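Local coordinates for DNA polymerase sliding clamp 3 (Sulfolobus tokodaii, PDB 3AIZ), which forms part of a ring-shaped sliding clamp that encircles DNA and tethers the polymerase and other proteins to it during replication, at residues I142-E147 against N204-R209. Sequence-based numbering, arbitrary orientation.
Sequences IIDEIE and NTSKMR
D144 and S206 share most of this contact, and R209 joins them from the loop. OD2 of D144 is bonded to R209, while OD1 lies against S206. The OD2 bond is a salt bridge with NH1 of R209 at 3.0 Å. The oxygen sits at the edge of the guanidinium, in its plane, and is met nearly along its own C-O axis. The N-H...O angle is 131°, so the bond is well bent. The two flat groups are turned 30° from each other. R209 starts out extended, with CG anti to the backbone N (chi1 171°), and bends at chi3 to bring its end to the helix. Its NH2 makes a second salt bridge, to D141, one turn earlier on helix 136-149. The arginine therefore spans two acids of the same helix.

OD1 of D144 approaches OG of S206 to 3.1 Å, a polar contact rather than an assigned bond. The hydroxyl has its hydrogen-bond partner in the carbonyl of V203, just before the loop. The apolar part lies beside this, where CG2 of I143 approaches CB of S206 at 4.2 Å. The CA atoms of I143 and S206 are the nearest pair across the segments, 6.4 Å apart. I143 also packs on V202 and V203 of helix 199-203. I143 and S206 are buried, whereas D144 and R209 are partly exposed, so the charged pair forms the more solvent-facing side.

The contact ties helix 136-149 to the loop between helix 199-203 and strand 214-220, within the C-terminal half of the PCNA fold. Helices of such clamps line the central channel for DNA. Pairing with D141 and D144 probably offsets much of the positive charge of R209, and the carboxylates should in turn be stabilised in their ionised form.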
loop_
_atom_site.group_PDB
_atom_site.type_symbol
_atom_site.label_atom_id
_atom_site.label_comp_id
_atom_site.label_asym_id
_atom_site.label_seq_id
_atom_site.Cartn_x
_atom_site.Cartn_y
_atom_site.Cartn_z
ATOM N N ILE C 142 -24.099 -1.335 0.551
ATOM C CA ILE C 142 -24.251 -2.251 1.673
ATOM C C ILE C 142 -24.158 -3.701 1.211
ATOM O O ILE C 142 -23.589 -4.547 1.898
ATOM C CB ILE C 142 -25.590 -2.020 2.397
ATOM C CG1 ILE C 142 -25.619 -0.617 3.007
ATOM C CG2 ILE C 142 -25.815 -3.081 3.466
ATOM C CD1 ILE C 142 -26.889 -0.304 3.762
ATOM N N ILE C 143 -24.716 -3.977 0.038
ATOM C CA ILE C 143 -24.669 -5.315 -0.536
ATOM C C ILE C 143 -23.236 -5.729 -0.868
ATOM O O ILE C 143 -22.828 -6.859 -0.593
ATOM C CB ILE C 143 -25.545 -5.409 -1.796
ATOM C CG1 ILE C 143 -27.013 -5.224 -1.421
ATOM C CG2 ILE C 143 -25.357 -6.746 -2.474
ATOM C CD1 ILE C 143 -27.488 -6.204 -0.370
ATOM N N ASP C 144 -22.477 -4.810 -1.456
ATOM C CA ASP C 144 -21.068 -5.053 -1.750
ATOM C C ASP C 144 -20.283 -5.264 -0.462
ATOM O O ASP C 144 -19.390 -6.108 -0.395
ATOM C CB ASP C 144 -20.469 -3.891 -2.546
ATOM C CG ASP C 144 -20.891 -3.904 -4.003
ATOM O OD1 ASP C 144 -21.154 -5.003 -4.537
ATOM O OD2 ASP C 144 -20.953 -2.817 -4.616
ATOM N N GLU C 145 -20.626 -4.490 0.563
ATOM C CA GLU C 145 -19.973 -4.603 1.859
ATOM C C GLU C 145 -20.281 -5.951 2.503
ATOM O O GLU C 145 -19.447 -6.518 3.209
ATOM C CB GLU C 145 -20.408 -3.460 2.777
ATOM C CG GLU C 145 -19.658 -3.400 4.096
ATOM C CD GLU C 145 -20.038 -2.186 4.920
ATOM O OE1 GLU C 145 -20.764 -1.313 4.398
ATOM O OE2 GLU C 145 -19.611 -2.105 6.092
ATOM N N ILE C 146 -21.484 -6.459 2.253
ATOM C CA ILE C 146 -21.882 -7.765 2.767
ATOM C C ILE C 146 -21.136 -8.880 2.043
ATOM O O ILE C 146 -20.810 -9.908 2.635
ATOM C CB ILE C 146 -23.402 -7.987 2.648
ATOM C CG1 ILE C 146 -24.147 -7.086 3.635
ATOM C CG2 ILE C 146 -23.755 -9.445 2.905
ATOM C CD1 ILE C 146 -25.640 -7.313 3.661
ATOM N N GLU C 147 -20.863 -8.669 0.759
ATOM C CA GLU C 147 -20.077 -9.625 -0.013
ATOM C C GLU C 147 -18.656 -9.707 0.533
ATOM O O GLU C 147 -18.084 -10.792 0.635
ATOM C CB GLU C 147 -20.047 -9.236 -1.491
ATOM C CG GLU C 147 -19.225 -10.181 -2.355
ATOM C CD GLU C 147 -18.983 -9.635 -3.749
ATOM O OE1 GLU C 147 -19.636 -8.637 -4.121
ATOM O OE2 GLU C 147 -18.136 -10.203 -4.471
ATOM N N ASN C 204 -25.119 -10.523 -6.099
ATOM C CA ASN C 204 -24.924 -10.463 -7.545
ATOM C C ASN C 204 -25.830 -9.466 -8.269
ATOM O O ASN C 204 -25.772 -9.346 -9.492
ATOM C CB ASN C 204 -25.067 -11.857 -8.164
ATOM C CG ASN C 204 -23.906 -12.771 -7.820
ATOM O OD1 ASN C 204 -22.854 -12.317 -7.370
ATOM N ND2 ASN C 204 -24.090 -14.069 -8.037
ATOM N N THR C 205 -26.661 -8.752 -7.519
ATOM C CA THR C 205 -27.537 -7.745 -8.109
ATOM C C THR C 205 -26.975 -6.342 -7.902
ATOM O O THR C 205 -27.586 -5.351 -8.302
ATOM C CB THR C 205 -28.969 -7.814 -7.531
ATOM O OG1 THR C 205 -28.956 -7.419 -6.153
ATOM C CG2 THR C 205 -29.523 -9.224 -7.644
ATOM N N SER C 206 -25.803 -6.268 -7.278
ATOM C CA SER C 206 -25.177 -4.990 -6.954
ATOM C C SER C 206 -24.828 -4.152 -8.186
ATOM O O SER C 206 -24.824 -2.922 -8.123
ATOM C CB SER C 206 -23.929 -5.212 -6.095
ATOM O OG SER C 206 -23.036 -6.123 -6.714
ATOM N N LYS C 207 -24.537 -4.810 -9.303
ATOM C CA LYS C 207 -24.188 -4.096 -10.528
ATOM C C LYS C 207 -25.389 -3.401 -11.169
ATOM O O LYS C 207 -25.327 -2.983 -12.325
ATOM C CB LYS C 207 -23.497 -5.024 -11.533
ATOM C CG LYS C 207 -21.981 -5.077 -11.372
ATOM C CD LYS C 207 -21.328 -5.989 -12.402
ATOM C CE LYS C 207 -21.240 -7.425 -11.908
ATOM N NZ LYS C 207 -22.578 -8.006 -11.607
ATOM N N MET C 208 -26.479 -3.284 -10.414
ATOM C CA MET C 208 -27.637 -2.510 -10.851
ATOM C C MET C 208 -27.504 -1.069 -10.370
ATOM O O MET C 208 -28.369 -0.232 -10.629
ATOM C CB MET C 208 -28.934 -3.124 -10.318
ATOM C CG MET C 208 -29.342 -4.427 -10.991
ATOM S SD MET C 208 -29.805 -4.216 -12.723
ATOM C CE MET C 208 -31.064 -2.950 -12.583
ATOM N N ARG C 209 -26.408 -0.795 -9.669
ATOM C CA ARG C 209 -26.132 0.526 -9.112
ATOM C C ARG C 209 -26.415 1.665 -10.089
ATOM O O ARG C 209 -27.282 2.502 -9.841
ATOM C CB ARG C 209 -24.677 0.603 -8.646
ATOM C CG ARG C 209 -24.223 1.996 -8.238
ATOM C CD ARG C 209 -22.734 2.009 -7.933
ATOM N NE ARG C 209 -22.367 0.906 -7.051
ATOM C CZ ARG C 209 -22.409 0.966 -5.724
ATOM N NH1 ARG C 209 -22.063 -0.090 -4.998
ATOM N NH2 ARG C 209 -22.798 2.084 -5.123
#